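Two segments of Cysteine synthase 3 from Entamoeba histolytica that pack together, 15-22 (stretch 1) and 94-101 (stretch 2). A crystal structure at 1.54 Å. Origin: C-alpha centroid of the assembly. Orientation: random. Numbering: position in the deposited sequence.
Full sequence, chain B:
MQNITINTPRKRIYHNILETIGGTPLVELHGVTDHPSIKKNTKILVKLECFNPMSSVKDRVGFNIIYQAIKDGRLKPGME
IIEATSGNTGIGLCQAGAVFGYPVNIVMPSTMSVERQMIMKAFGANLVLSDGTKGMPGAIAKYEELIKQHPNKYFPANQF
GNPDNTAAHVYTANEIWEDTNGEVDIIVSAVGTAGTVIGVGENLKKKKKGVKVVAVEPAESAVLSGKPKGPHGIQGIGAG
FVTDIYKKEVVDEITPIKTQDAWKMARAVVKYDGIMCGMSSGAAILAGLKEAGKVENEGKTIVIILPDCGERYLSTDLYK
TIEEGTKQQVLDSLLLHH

Stretch 1 15-22: HNILETIG
Stretch 2 94-101: CQAGAVFG

A short 3-10 turn can dock on a helix through apolar side-chain contacts, with no hydrogen bond across, while several of its polar groups bond within the segment. In cysteine synthase 3, residues 15-22 run roughly antiparallel, end to end, to helix 94-100 (phi -62 to -82, psi -15 to -49), which G101 leaves at 84/33 without touching stretch 1; 315 Å² is buried, both sides summed, and the nearest CA atoms, L18 and A96, lie 6.9 Å apart.

H15 stays clear of the helix, its N donating to E19 OE1 at 2.8 Å. N16 is extended (-167/174) with chi1 p, so that OD1 receives a weak bond from L18 N at 2.9 Å, while its O accepts from E19 N at 3.1 Å; its CG lies 4.2 Å from V99 CG1. The chain then turns through 17-20, phi -65 to -90 and psi -29 to -2.

I17 (t, p) points toward the helix and sets CG2 3.8 Å from CG2 of V99, itself t. L18 is the residue most covered (92 Å²). Its CA-CB bond runs sideways, but the m, t rotamer carries the branched end inward: CD2 lies 4.0 Å from A96 CA and 4.5 Å from A96 CB, against backbone and short side chain together, and CD1 lies 3.8 Å from V99 CG1. CD1 also sits over one face of the F100 ring (chi -78°, -64°), 3.6 Å from CE2 and 4.0 Å from the centroid, a CH-pi contact.

E19 and T20 do not touch the helix; T20 OG1 donates to I17 O at 2.8 Å. I21 (-69/140; m, t) again points inward, its CD1 3.8 Å from NE2 of Q95, whose CA-CB bond points toward stretch 1 (t, t, chi3 -111°) and whose NE2 is hydrogen-bonded elsewhere in the structure. G22, at positive phi (80/-160), which favours glycine, leads the chain away.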

# COMPACT_ATOMS: atom_id res chain seq x y z
N HIS B 15 1.30 16.33 9.33
CA HIS B 15 0.51 17.49 8.91
C HIS B 15 -0.19 17.29 7.58
O HIS B 15 -1.16 17.99 7.29
CB HIS B 15 1.38 18.74 8.83
CG HIS B 15 1.94 19.16 10.15
ND1 HIS B 15 3.28 19.06 10.45
CD2 HIS B 15 1.34 19.68 11.25
CE1 HIS B 15 3.48 19.49 11.69
NE2 HIS B 15 2.32 19.87 12.19
N ASN B 16 0.30 16.37 6.75
CA ASN B 16 -0.32 16.04 5.48
C ASN B 16 0.32 14.74 5.01
O ASN B 16 1.29 14.25 5.60
CB ASN B 16 -0.13 17.15 4.45
CG ASN B 16 1.32 17.49 4.25
OD1 ASN B 16 2.10 16.68 3.76
ND2 ASN B 16 1.71 18.70 4.65
N ILE B 17 -0.21 14.21 3.90
CA ILE B 17 0.23 12.89 3.46
C ILE B 17 1.69 12.91 3.02
O ILE B 17 2.37 11.88 3.10
CB ILE B 17 -0.71 12.37 2.35
CG1 ILE B 17 -0.51 10.86 2.13
CG2 ILE B 17 -0.55 13.15 1.03
CD1 ILE B 17 -0.85 10.04 3.35
N LEU B 18 2.21 14.06 2.58
CA LEU B 18 3.60 14.08 2.12
C LEU B 18 4.56 13.79 3.26
O LEU B 18 5.65 13.24 3.04
CB LEU B 18 3.93 15.43 1.49
CG LEU B 18 3.01 15.82 0.34
CD1 LEU B 18 3.55 17.08 -0.32
CD2 LEU B 18 2.93 14.70 -0.69
N GLU B 19 4.18 14.13 4.49
CA GLU B 19 5.06 13.88 5.64
C GLU B 19 5.16 12.41 5.99
O GLU B 19 6.02 12.06 6.81
CB GLU B 19 4.57 14.68 6.85
CG GLU B 19 4.68 16.18 6.62
CD GLU B 19 4.62 17.00 7.90
OE1 GLU B 19 4.09 16.51 8.92
OE2 GLU B 19 5.11 18.15 7.87
N THR B 20 4.31 11.55 5.43
CA THR B 20 4.44 10.11 5.64
C THR B 20 5.34 9.43 4.62
O THR B 20 5.56 8.22 4.72
CB THR B 20 3.07 9.40 5.62
OG1 THR B 20 2.56 9.36 4.28
CG2 THR B 20 2.07 10.06 6.54
N ILE B 21 5.86 10.18 3.64
CA ILE B 21 6.71 9.58 2.63
C ILE B 21 8.03 9.14 3.25
O ILE B 21 8.61 9.85 4.09
CB ILE B 21 6.95 10.57 1.49
CG1 ILE B 21 5.66 10.81 0.73
CG2 ILE B 21 8.05 10.08 0.53
CD1 ILE B 21 5.80 11.91 -0.32
N GLY B 22 8.52 7.98 2.82
CA GLY B 22 9.77 7.45 3.32
C GLY B 22 9.65 6.77 4.67
O GLY B 22 8.58 6.33 5.13
N CYS B 94 1.80 13.23 -9.14
CA CYS B 94 0.41 13.63 -8.93
C CYS B 94 0.09 13.76 -7.45
O CYS B 94 -0.62 14.69 -7.04
CB CYS B 94 -0.53 12.64 -9.61
SG CYS B 94 -0.55 12.82 -11.40
N GLN B 95 0.63 12.87 -6.62
CA GLN B 95 0.42 12.98 -5.18
C GLN B 95 0.99 14.29 -4.64
O GLN B 95 0.30 15.05 -3.94
CB GLN B 95 1.04 11.78 -4.47
CG GLN B 95 1.00 11.89 -2.96
CD GLN B 95 1.62 10.69 -2.27
OE1 GLN B 95 0.92 9.88 -1.63
NE2 GLN B 95 2.92 10.54 -2.41
N ALA B 96 2.25 14.60 -5.00
CA ALA B 96 2.88 15.81 -4.49
C ALA B 96 2.23 17.05 -5.07
O ALA B 96 1.99 18.03 -4.36
CB ALA B 96 4.38 15.79 -4.78
N GLY B 97 1.87 17.01 -6.36
CA GLY B 97 1.24 18.16 -6.97
C GLY B 97 -0.09 18.50 -6.33
O GLY B 97 -0.41 19.67 -6.12
N ALA B 98 -0.88 17.48 -5.99
CA ALA B 98 -2.18 17.73 -5.37
C ALA B 98 -2.03 18.45 -4.03
O ALA B 98 -2.82 19.33 -3.69
CB ALA B 98 -2.93 16.41 -5.20
N VAL B 99 -1.01 18.09 -3.24
CA VAL B 99 -0.87 18.67 -1.92
C VAL B 99 -0.19 20.04 -1.99
O VAL B 99 -0.59 20.98 -1.28
CB VAL B 99 -0.12 17.70 -0.98
CG1 VAL B 99 0.07 18.33 0.37
CG2 VAL B 99 -0.90 16.39 -0.85
N PHE B 100 0.81 20.19 -2.86
CA PHE B 100 1.44 21.50 -3.03
C PHE B 100 0.56 22.48 -3.79
O PHE B 100 0.86 23.68 -3.79
CB PHE B 100 2.78 21.36 -3.76
CG PHE B 100 3.90 20.87 -2.90
CD1 PHE B 100 4.34 21.61 -1.82
CD2 PHE B 100 4.53 19.67 -3.18
CE1 PHE B 100 5.39 21.15 -1.01
CE2 PHE B 100 5.58 19.20 -2.38
CZ PHE B 100 6.01 19.95 -1.30
N GLY B 101 -0.48 22.00 -4.46
CA GLY B 101 -1.40 22.88 -5.16
C GLY B 101 -0.96 23.29 -6.55
O GLY B 101 -1.25 24.41 -6.97